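Local structure of diguanylate cyclase/phosphodiesterase (Caldicellulosiruptor saccharolyticus, 3MTK) at residues 38-43 with 99-104; 45-50 with 57-62; 64-69 with 121-126. The protein probably takes part in cyclic di-GMP turnover, with a likely cyclic-guanylate-specific phosphodiesterase activity, and is represented here by its GGDEF domain. All coordinates share one frame; numbering follows the deposited sequence.

Contact 1. Residues 38-43 with 99-104; sequences YLIFLE and DFIERM
I40 and L42 of strand 37-44 meet F100, I101 and M104 of helix 97-108, a helix laid on one face of the central sheet of the GGDEF domain. The two short segments run roughly the same way, at 28° to each other. I40 sends CD1 to the rim of the F100 ring, where it lies near the ring plane, 3.9 Å from CE2. The same methyl lies 4.4 Å from I101 CG1, a looser touch. L42 and M104, a selenomethionine, reach toward each other tip to tip. The M104 chain leaves the helix extended and then bends at chi3 (67°), which turns CE onto the leucine: CE lies 3.4 Å from L42 CD2, tighter than ordinary van der Waals packing, and SE sits 3.7 Å from that same CD2. At L42 an alanine removes CD1 and CD2, and M104 CE would probably lose part of its support, leaving the end of the selenomethionine freer to turn. L39 and F41, one residue out of step, face helix 137-154 on the other side of the sheet. All five touching residues are buried, so the contact is one of apolar packing and burial, with no directional bond across it.

Contact 2. Residues 45-50 with 57-62; sequences RDLEKL and DLVDEL
L47 and L50, on the first turn of helix 47-54, pack against V59 and L62 of helix 56-74, so that two helices consecutive in the chain share an apolar seam. Three pairs of side chains make up the apolar part. V59 serves two of them by its two branches: CG1, anti to the backbone N (chi1 177°), lies 3.9 Å from L47 CD1, while CG2 faces L50, with 4.1 Å to L50 CB. The third pair is between leucines, L50 CD2 and L62 CD1 at 3.8 Å, and there the side chains cross at about a right angle. A second kind of contact joins side chain to backbone: V59 CG2 also rests on the main chain of L50, 3.5 Å from its O. No hydrogen bond crosses between the segments. Within the helices, the bond from L62 N to L58 O, at 2.9 Å, is a regular helical one, whereas that from L50 N to D46 O, at 3.4 Å, is weak, and the side chain of D46 at the N-cap position makes no capping bond. Outside the pair, L47 also touches F85 and D86, in the turn where active diguanylate cyclases carry the GGDEF signature, degenerate here (GFDRF), and L62 touches Y112. With the side-chain touches made by methyl groups and one methylene (L50 CB), the two helices are held by apolar burial rather than by directional bonds.

Contact 3. Residues 64-69 with 121-126; sequences IHISKR and VNFNIG
I66 of helix 56-74 and F123 of the segment 121-126 point at each other from opposite directions, and V121, two residues earlier, closes in from beside the ring. The isoleucine splits its two branches between these partners. CG2, anti to the backbone N, goes to F123, where it lies at the ring edge near the ring plane, 4.1 Å from CE2. This is an edge contact between a methyl group and an aromatic rim, with no stacking over a face. The other branch, CG1, carries CD1 toward V121, whose CG2 is 4.4 Å away, a loose touch. F123 holds its ring anti to its own carbonyl carbon (chi1 -55°), and this sends it off the backbone toward the helix, while the CA atoms of I66 and V121, the nearest across the segments, remain 9.7 Å apart.

The backbones do not meet; the side chains span the distance. Around the ring, L105 and L108 of helix 97-108, V44 and Y112 also touch F123, and Y112 touches I66 and V121 too. One turn on from I66, R69 donates from its guanidinium group to the carbonyls of Q107, L110 and P111 and makes a cation-pi contact with Y112, which ties the same helix to the end of helix 97-108 and the chain just after it. Within the helix, K68 N bonds to I64 O at 2.9 Å. Across the two segments themselves no hydrogen bond is made. The three touching residues are buried and bring only carbon to the interface, so I66 with its two branches joins helix 56-74 to F123 and to the loop residue V121 before it by apolar contact, and directional bonding is left to neighbours such as R69.

In the fold
All three contacts belong to the GGDEF domain. Contacts 1 and 3 have centres 10 Å apart and share the mixed sheet, where strands 37-44 and 123-129 are antiparallel neighbours; E43 N lies 2.9 Å from N124 O, a probable hydrogen bond, and I125 packs on I40 and M104. Contacts 2 and 3 lie 11 Å apart, share helix 56-74, and touch where L50 meets V121. Contacts 1 and 2 are 21 Å apart, joined only by adjacency in the sequence, strand 37-44 leading into helix 47-54. In sequence contact 2 falls between the two segments of contact 1, while contacts 1 and 3 alternate. Helices 56-74 and 97-108 thus pack on one face of the sheet through apolar side chains.

Contact 1. Residues 38-43 with 99-104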
loop_
_atom_site.group_PDB
_atom_site.type_symbol
_atom_site.label_atom_id
_atom_site.label_comp_id
_atom_site.label_asym_id
_atom_site.label_seq_id
_atom_site.Cartn_x
_atom_site.Cartn_y
_atom_site.Cartn_z
ATOM N N TYR A 38 0.326 12.289 0.895
ATOM C CA TYR A 38 -0.107 11.299 1.864
ATOM C C TYR A 38 0.632 9.972 1.844
ATOM O O TYR A 38 1.150 9.539 0.815
ATOM C CB TYR A 38 -1.601 11.001 1.684
ATOM C CG TYR A 38 -2.514 12.193 1.827
ATOM C CD1 TYR A 38 -2.585 13.169 0.833
ATOM C CD2 TYR A 38 -3.308 12.349 2.962
ATOM C CE1 TYR A 38 -3.423 14.272 0.969
ATOM C CE2 TYR A 38 -4.150 13.447 3.106
ATOM C CZ TYR A 38 -4.200 14.402 2.106
ATOM O OH TYR A 38 -5.033 15.486 2.247
ATOM N N LEU A 39 0.676 9.335 3.008
ATOM C CA LEU A 39 1.268 8.016 3.145
ATOM C C LEU A 39 0.031 7.126 3.165
ATOM O O LEU A 39 -0.930 7.419 3.884
ATOM C CB LEU A 39 2.013 7.873 4.470
ATOM C CG LEU A 39 2.599 6.476 4.714
ATOM C CD1 LEU A 39 3.585 6.134 3.615
ATOM C CD2 LEU A 39 3.274 6.425 6.068
ATOM N N ILE A 40 0.039 6.063 2.370
ATOM C CA ILE A 40 -1.095 5.151 2.311
ATOM C C ILE A 40 -0.643 3.714 2.501
ATOM O O ILE A 40 0.346 3.272 1.901
ATOM C CB ILE A 40 -1.829 5.260 0.954
ATOM C CG1 ILE A 40 -2.272 6.701 0.725
ATOM C CG2 ILE A 40 -3.060 4.366 0.946
ATOM C CD1 ILE A 40 -2.633 6.991 -0.704
ATOM N N PHE A 41 -1.379 2.999 3.345
ATOM C CA PHE A 41 -1.110 1.601 3.646
ATOM C C PHE A 41 -2.229 0.731 3.066
ATOM O O PHE A 41 -3.402 0.910 3.399
ATOM C CB PHE A 41 -1.041 1.402 5.169
ATOM C CG PHE A 41 0.338 1.569 5.761
ATOM C CD1 PHE A 41 1.400 2.046 4.998
ATOM C CD2 PHE A 41 0.569 1.258 7.096
ATOM C CE1 PHE A 41 2.677 2.218 5.558
ATOM C CE2 PHE A 41 1.845 1.424 7.672
ATOM C CZ PHE A 41 2.901 1.907 6.897
ATOM N N LEU A 42 -1.877 -0.194 2.179
ATOM C CA LEU A 42 -2.881 -1.082 1.605
ATOM C C LEU A 42 -2.605 -2.501 2.067
ATOM O O LEU A 42 -1.480 -3.011 1.940
ATOM C CB LEU A 42 -2.863 -1.082 0.073
ATOM C CG LEU A 42 -3.226 0.129 -0.770
ATOM C CD1 LEU A 42 -2.027 1.089 -0.868
ATOM C CD2 LEU A 42 -3.596 -0.359 -2.156
ATOM N N GLU A 43 -3.634 -3.153 2.583
ATOM C CA GLU A 43 -3.473 -4.521 3.042
ATOM C C GLU A 43 -4.311 -5.482 2.199
ATOM O O GLU A 43 -5.500 -5.257 1.969
ATOM C CB GLU A 43 -3.870 -4.633 4.517
ATOM C CG GLU A 43 -3.648 -6.025 5.094
ATOM C CD GLU A 43 -3.932 -6.106 6.580
ATOM O OE1 GLU A 43 -3.758 -5.085 7.272
ATOM O OE2 GLU A 43 -4.312 -7.195 7.058
ATOM N N ASP A 99 -10.755 10.328 -3.349
ATOM C CA ASP A 99 -11.101 9.850 -4.683
ATOM C C ASP A 99 -9.954 9.024 -5.252
ATOM O O ASP A 99 -10.175 8.048 -5.967
ATOM C CB ASP A 99 -11.392 11.035 -5.608
ATOM C CG ASP A 99 -11.204 10.691 -7.078
ATOM O OD1 ASP A 99 -11.950 9.833 -7.603
ATOM O OD2 ASP A 99 -10.299 11.279 -7.709
ATOM N N PHE A 100 -8.730 9.431 -4.934
ATOM C CA PHE A 100 -7.538 8.734 -5.395
ATOM C C PHE A 100 -7.584 7.317 -4.838
ATOM O O PHE A 100 -7.334 6.341 -5.546
ATOM C CB PHE A 100 -6.287 9.448 -4.880
ATOM C CG PHE A 100 -5.004 8.743 -5.215
ATOM C CD1 PHE A 100 -4.456 8.826 -6.492
ATOM C CD2 PHE A 100 -4.355 7.965 -4.259
ATOM C CE1 PHE A 100 -3.273 8.142 -6.814
ATOM C CE2 PHE A 100 -3.180 7.279 -4.569
ATOM C CZ PHE A 100 -2.637 7.367 -5.849
ATOM N N ILE A 101 -7.920 7.225 -3.557
ATOM C CA ILE A 101 -8.010 5.957 -2.854
ATOM C C ILE A 101 -9.084 5.058 -3.443
ATOM O O ILE A 101 -8.844 3.883 -3.712
ATOM C CB ILE A 101 -8.306 6.203 -1.359
ATOM C CG1 ILE A 101 -7.049 6.752 -0.674
ATOM C CG2 ILE A 101 -8.813 4.922 -0.701
ATOM C CD1 ILE A 101 -7.245 7.142 0.785
ATOM N N GLU A 102 -10.269 5.623 -3.650
ATOM C CA GLU A 102 -11.394 4.875 -4.196
ATOM C C GLU A 102 -11.140 4.430 -5.631
ATOM O O GLU A 102 -11.427 3.288 -6.002
ATOM C CB GLU A 102 -12.659 5.726 -4.129
ATOM C CG GLU A 102 -12.800 6.468 -2.819
ATOM C CD GLU A 102 -14.164 7.081 -2.648
ATOM O OE1 GLU A 102 -14.659 7.692 -3.619
ATOM O OE2 GLU A 102 -14.739 6.955 -1.542
ATOM N N ARG A 103 -10.598 5.333 -6.437
ATOM C CA ARG A 103 -10.307 5.013 -7.820
ATOM C C ARG A 103 -9.473 3.748 -7.812
ATOM O O ARG A 103 -9.836 2.736 -8.419
ATOM C CB ARG A 103 -9.513 6.144 -8.472
ATOM C CG ARG A 103 -9.415 6.049 -9.991
ATOM C CD ARG A 103 -8.425 7.068 -10.522
ATOM N NE ARG A 103 -8.685 8.384 -9.953
ATOM C CZ ARG A 103 -7.735 9.251 -9.620
ATOM N NH1 ARG A 103 -6.461 8.938 -9.807
ATOM N NH2 ARG A 103 -8.059 10.418 -9.077
HETATM N N MSE A 104 -8.357 3.806 -7.093
HETATM C CA MSE A 104 -7.452 2.673 -6.999
HETATM C C MSE A 104 -8.082 1.428 -6.382
HETATM O O MSE A 104 -7.823 0.310 -6.828
HETATM C CB MSE A 104 -6.222 3.046 -6.189
HETATM C CG MSE A 104 -5.375 1.835 -5.877
HETATM SE SE MSE A 104 -3.835 2.227 -4.829
HETATM C CE MSE A 104 -4.697 2.749 -3.170
#

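Contact 2. Residues 45-50 with 57-62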
loop_
_atom_site.group_PDB
_atom_site.type_symbol
_atom_site.label_atom_id
_atom_site.label_comp_id
_atom_site.label_asym_id
_atom_site.label_seq_id
_atom_site.Cartn_x
_atom_site.Cartn_y
_atom_site.Cartn_z
ATOM N N ARG A 45 -6.361 -8.560 1.957
ATOM C CA ARG A 45 -7.044 -9.409 2.940
ATOM C C ARG A 45 -7.014 -10.914 2.671
ATOM O O ARG A 45 -6.945 -11.365 1.529
ATOM C CB ARG A 45 -8.501 -8.964 3.100
ATOM C CG ARG A 45 -8.686 -7.496 3.483
ATOM C CD ARG A 45 -7.891 -7.136 4.720
ATOM N NE ARG A 45 -8.184 -8.023 5.843
ATOM C CZ ARG A 45 -9.271 -7.945 6.603
ATOM N NH1 ARG A 45 -10.186 -7.015 6.378
ATOM N NH2 ARG A 45 -9.449 -8.807 7.597
ATOM N N ASP A 46 -7.053 -11.678 3.756
ATOM C CA ASP A 46 -7.080 -13.135 3.720
ATOM C C ASP A 46 -6.127 -13.816 2.754
ATOM O O ASP A 46 -6.471 -14.805 2.115
ATOM C CB ASP A 46 -8.509 -13.579 3.461
ATOM C CG ASP A 46 -9.488 -12.900 4.403
ATOM O OD1 ASP A 46 -9.319 -13.039 5.638
ATOM O OD2 ASP A 46 -10.413 -12.211 3.910
ATOM N N LEU A 47 -4.911 -13.289 2.685
ATOM C CA LEU A 47 -3.867 -13.822 1.817
ATOM C C LEU A 47 -3.424 -15.220 2.279
ATOM O O LEU A 47 -2.935 -16.005 1.472
ATOM C CB LEU A 47 -2.684 -12.846 1.814
ATOM C CG LEU A 47 -1.667 -12.800 0.680
ATOM C CD1 LEU A 47 -2.342 -12.618 -0.647
ATOM C CD2 LEU A 47 -0.727 -11.640 0.945
ATOM N N GLU A 48 -3.602 -15.530 3.566
ATOM C CA GLU A 48 -3.229 -16.851 4.091
ATOM C C GLU A 48 -4.182 -17.918 3.580
ATOM O O GLU A 48 -3.761 -18.993 3.157
ATOM C CB GLU A 48 -3.252 -16.886 5.632
ATOM C CG GLU A 48 -2.204 -16.015 6.325
ATOM C CD GLU A 48 -2.119 -16.263 7.838
ATOM O OE1 GLU A 48 -3.185 -16.300 8.505
ATOM O OE2 GLU A 48 -0.984 -16.409 8.357
ATOM N N LYS A 49 -5.476 -17.629 3.642
ATOM C CA LYS A 49 -6.470 -18.581 3.174
ATOM C C LYS A 49 -6.202 -18.890 1.712
ATOM O O LYS A 49 -6.490 -19.986 1.240
ATOM C CB LYS A 49 -7.878 -18.005 3.322
ATOM C CG LYS A 49 -8.579 -18.371 4.620
ATOM C CD LYS A 49 -7.811 -17.892 5.832
ATOM C CE LYS A 49 -8.606 -18.120 7.112
ATOM N NZ LYS A 49 -7.862 -17.634 8.307
ATOM N N LEU A 50 -5.648 -17.914 0.997
ATOM C CA LEU A 50 -5.347 -18.083 -0.414
ATOM C C LEU A 50 -4.143 -18.987 -0.626
ATOM O O LEU A 50 -4.110 -19.763 -1.579
ATOM C CB LEU A 50 -5.106 -16.721 -1.073
ATOM C CG LEU A 50 -6.194 -16.237 -2.040
ATOM C CD1 LEU A 50 -7.579 -16.531 -1.471
ATOM C CD2 LEU A 50 -6.012 -14.750 -2.291
ATOM N N ASP A 57 2.924 -20.770 -4.824
ATOM C CA ASP A 57 3.422 -20.231 -6.079
ATOM C C ASP A 57 2.403 -19.363 -6.780
ATOM O O ASP A 57 2.725 -18.285 -7.281
ATOM C CB ASP A 57 3.899 -21.344 -7.003
ATOM C CG ASP A 57 5.248 -21.897 -6.585
ATOM O OD1 ASP A 57 6.138 -21.090 -6.235
ATOM O OD2 ASP A 57 5.419 -23.132 -6.612
ATOM N N LEU A 58 1.167 -19.826 -6.809
ATOM C CA LEU A 58 0.113 -19.066 -7.444
ATOM C C LEU A 58 -0.001 -17.698 -6.749
ATOM O O LEU A 58 -0.017 -16.652 -7.405
ATOM C CB LEU A 58 -1.205 -19.839 -7.328
ATOM C CG LEU A 58 -2.404 -19.415 -8.183
ATOM C CD1 LEU A 58 -2.860 -18.015 -7.784
ATOM C CD2 LEU A 58 -2.021 -19.473 -9.651
ATOM N N VAL A 59 -0.058 -17.723 -5.419
ATOM C CA VAL A 59 -0.201 -16.511 -4.623
ATOM C C VAL A 59 0.943 -15.513 -4.752
ATOM O O VAL A 59 0.730 -14.308 -4.614
ATOM C CB VAL A 59 -0.383 -16.849 -3.140
ATOM C CG1 VAL A 59 -0.450 -15.578 -2.321
ATOM C CG2 VAL A 59 -1.641 -17.662 -2.958
ATOM N N ASP A 60 2.156 -16.001 -4.988
ATOM C CA ASP A 60 3.268 -15.079 -5.151
ATOM C C ASP A 60 3.087 -14.366 -6.484
ATOM O O ASP A 60 3.437 -13.193 -6.627
ATOM C CB ASP A 60 4.605 -15.819 -5.082
ATOM C CG ASP A 60 4.944 -16.268 -3.660
ATOM O OD1 ASP A 60 4.716 -15.482 -2.715
ATOM O OD2 ASP A 60 5.444 -17.396 -3.477
ATOM N N GLU A 61 2.506 -15.074 -7.451
ATOM C CA GLU A 61 2.241 -14.506 -8.766
ATOM C C GLU A 61 1.173 -13.433 -8.614
ATOM O O GLU A 61 1.252 -12.365 -9.215
ATOM C CB GLU A 61 1.752 -15.594 -9.726
ATOM C CG GLU A 61 2.815 -16.087 -10.696
ATOM C CD GLU A 61 3.215 -15.020 -11.699
ATOM O OE1 GLU A 61 2.326 -14.559 -12.447
ATOM O OE2 GLU A 61 4.408 -14.640 -11.741
ATOM N N LEU A 62 0.175 -13.738 -7.800
ATOM C CA LEU A 62 -0.920 -12.815 -7.516
ATOM C C LEU A 62 -0.352 -11.511 -6.925
ATOM O O LEU A 62 -0.722 -10.408 -7.339
ATOM C CB LEU A 62 -1.854 -13.457 -6.502
ATOM C CG LEU A 62 -3.344 -13.144 -6.528
ATOM C CD1 LEU A 62 -3.853 -13.307 -5.100
ATOM C CD2 LEU A 62 -3.633 -11.740 -7.063
#

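Contact 3. Residues 64-69 with 121-126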
loop_
_atom_site.group_PDB
_atom_site.type_symbol
_atom_site.label_atom_id
_atom_site.label_comp_id
_atom_site.label_asym_id
_atom_site.label_seq_id
_atom_site.Cartn_x
_atom_site.Cartn_y
_atom_site.Cartn_z
ATOM N N ILE A 64 2.601 -10.295 -7.256
ATOM C CA ILE A 64 3.279 -9.534 -8.301
ATOM C C ILE A 64 2.210 -8.776 -9.073
ATOM O O ILE A 64 2.300 -7.559 -9.232
ATOM C CB ILE A 64 4.070 -10.444 -9.266
ATOM C CG1 ILE A 64 5.275 -11.051 -8.543
ATOM C CG2 ILE A 64 4.552 -9.634 -10.461
ATOM C CD1 ILE A 64 6.132 -11.963 -9.428
ATOM N N HIS A 65 1.191 -9.493 -9.545
ATOM C CA HIS A 65 0.095 -8.855 -10.271
ATOM C C HIS A 65 -0.402 -7.650 -9.488
ATOM O O HIS A 65 -0.550 -6.559 -10.039
ATOM C CB HIS A 65 -1.072 -9.823 -10.464
ATOM C CG HIS A 65 -0.946 -10.692 -11.675
ATOM N ND1 HIS A 65 0.142 -11.507 -11.897
ATOM C CD2 HIS A 65 -1.772 -10.867 -12.733
ATOM C CE1 HIS A 65 -0.018 -12.149 -13.040
ATOM N NE2 HIS A 65 -1.173 -11.779 -13.568
ATOM N N ILE A 66 -0.654 -7.842 -8.195
ATOM C CA ILE A 66 -1.141 -6.742 -7.379
ATOM C C ILE A 66 -0.158 -5.579 -7.367
ATOM O O ILE A 66 -0.553 -4.435 -7.582
ATOM C CB ILE A 66 -1.416 -7.185 -5.927
ATOM C CG1 ILE A 66 -2.563 -8.197 -5.903
ATOM C CG2 ILE A 66 -1.778 -5.978 -5.085
ATOM C CD1 ILE A 66 -2.848 -8.781 -4.546
ATOM N N SER A 67 1.120 -5.863 -7.131
ATOM C CA SER A 67 2.114 -4.795 -7.088
ATOM C C SER A 67 2.121 -3.973 -8.369
ATOM O O SER A 67 2.204 -2.749 -8.323
ATOM C CB SER A 67 3.513 -5.365 -6.856
ATOM O OG SER A 67 3.949 -6.120 -7.973
ATOM N N LYS A 68 2.027 -4.641 -9.514
ATOM C CA LYS A 68 2.044 -3.928 -10.782
ATOM C C LYS A 68 0.826 -3.031 -10.960
ATOM O O LYS A 68 0.942 -1.899 -11.436
ATOM C CB LYS A 68 2.183 -4.917 -11.938
ATOM C CG LYS A 68 3.534 -5.624 -11.895
ATOM C CD LYS A 68 3.769 -6.550 -13.072
ATOM C CE LYS A 68 5.101 -7.289 -12.925
ATOM N NZ LYS A 68 5.258 -8.340 -13.977
ATOM N N ARG A 69 -0.341 -3.518 -10.562
ATOM C CA ARG A 69 -1.542 -2.702 -10.678
ATOM C C ARG A 69 -1.388 -1.471 -9.770
ATOM O O ARG A 69 -1.687 -0.348 -10.166
ATOM C CB ARG A 69 -2.773 -3.525 -10.284
ATOM C CG ARG A 69 -4.090 -2.835 -10.518
ATOM C CD ARG A 69 -5.300 -3.786 -10.353
ATOM N NE ARG A 69 -5.263 -4.935 -11.259
ATOM C CZ ARG A 69 -6.239 -5.843 -11.356
ATOM N NH1 ARG A 69 -7.329 -5.733 -10.602
ATOM N NH2 ARG A 69 -6.125 -6.865 -12.204
ATOM N N VAL A 121 -9.666 -10.511 -4.838
ATOM C CA VAL A 121 -9.210 -10.345 -3.471
ATOM C C VAL A 121 -9.787 -9.090 -2.870
ATOM O O VAL A 121 -10.239 -8.208 -3.584
ATOM C CB VAL A 121 -7.692 -10.223 -3.391
ATOM C CG1 VAL A 121 -7.048 -11.564 -3.647
ATOM C CG2 VAL A 121 -7.223 -9.191 -4.396
ATOM N N ASN A 122 -9.754 -9.019 -1.549
ATOM C CA ASN A 122 -10.249 -7.871 -0.813
ATOM C C ASN A 122 -9.083 -7.116 -0.225
ATOM O O ASN A 122 -8.003 -7.680 -0.059
ATOM C CB ASN A 122 -11.177 -8.327 0.297
ATOM C CG ASN A 122 -12.503 -8.782 -0.238
ATOM O OD1 ASN A 122 -13.170 -9.630 0.352
ATOM N ND2 ASN A 122 -12.903 -8.207 -1.366
ATOM N N PHE A 123 -9.311 -5.840 0.081
ATOM C CA PHE A 123 -8.274 -4.980 0.635
ATOM C C PHE A 123 -8.846 -4.076 1.710
ATOM O O PHE A 123 -10.040 -4.093 1.991
ATOM C CB PHE A 123 -7.679 -4.061 -0.449
ATOM C CG PHE A 123 -7.145 -4.783 -1.670
ATOM C CD1 PHE A 123 -8.010 -5.289 -2.634
ATOM C CD2 PHE A 123 -5.783 -4.931 -1.859
ATOM C CE1 PHE A 123 -7.525 -5.931 -3.770
ATOM C CE2 PHE A 123 -5.286 -5.569 -2.993
ATOM C CZ PHE A 123 -6.160 -6.070 -3.950
ATOM N N ASN A 124 -7.957 -3.282 2.295
ATOM C CA ASN A 124 -8.290 -2.277 3.287
ATOM C C ASN A 124 -7.186 -1.244 3.158
ATOM O O ASN A 124 -6.037 -1.579 2.825
ATOM C CB ASN A 124 -8.361 -2.862 4.691
ATOM C CG ASN A 124 -9.788 -3.238 5.078
ATOM O OD1 ASN A 124 -10.660 -2.362 5.227
ATOM N ND2 ASN A 124 -10.041 -4.535 5.221
ATOM N N ILE A 125 -7.539 0.015 3.382
ATOM C CA ILE A 125 -6.579 1.087 3.232
ATOM C C ILE A 125 -6.541 2.069 4.387
ATOM O O ILE A 125 -7.577 2.553 4.842
ATOM C CB ILE A 125 -6.849 1.854 1.921
ATOM C CG1 ILE A 125 -6.384 1.006 0.737
ATOM C CG2 ILE A 125 -6.153 3.195 1.931
ATOM C CD1 ILE A 125 -6.675 1.632 -0.630
ATOM N N GLY A 126 -5.329 2.342 4.857
ATOM C CA GLY A 126 -5.133 3.291 5.932
ATOM C C GLY A 126 -4.245 4.376 5.354
ATOM O O GLY A 126 -3.211 4.073 4.748
#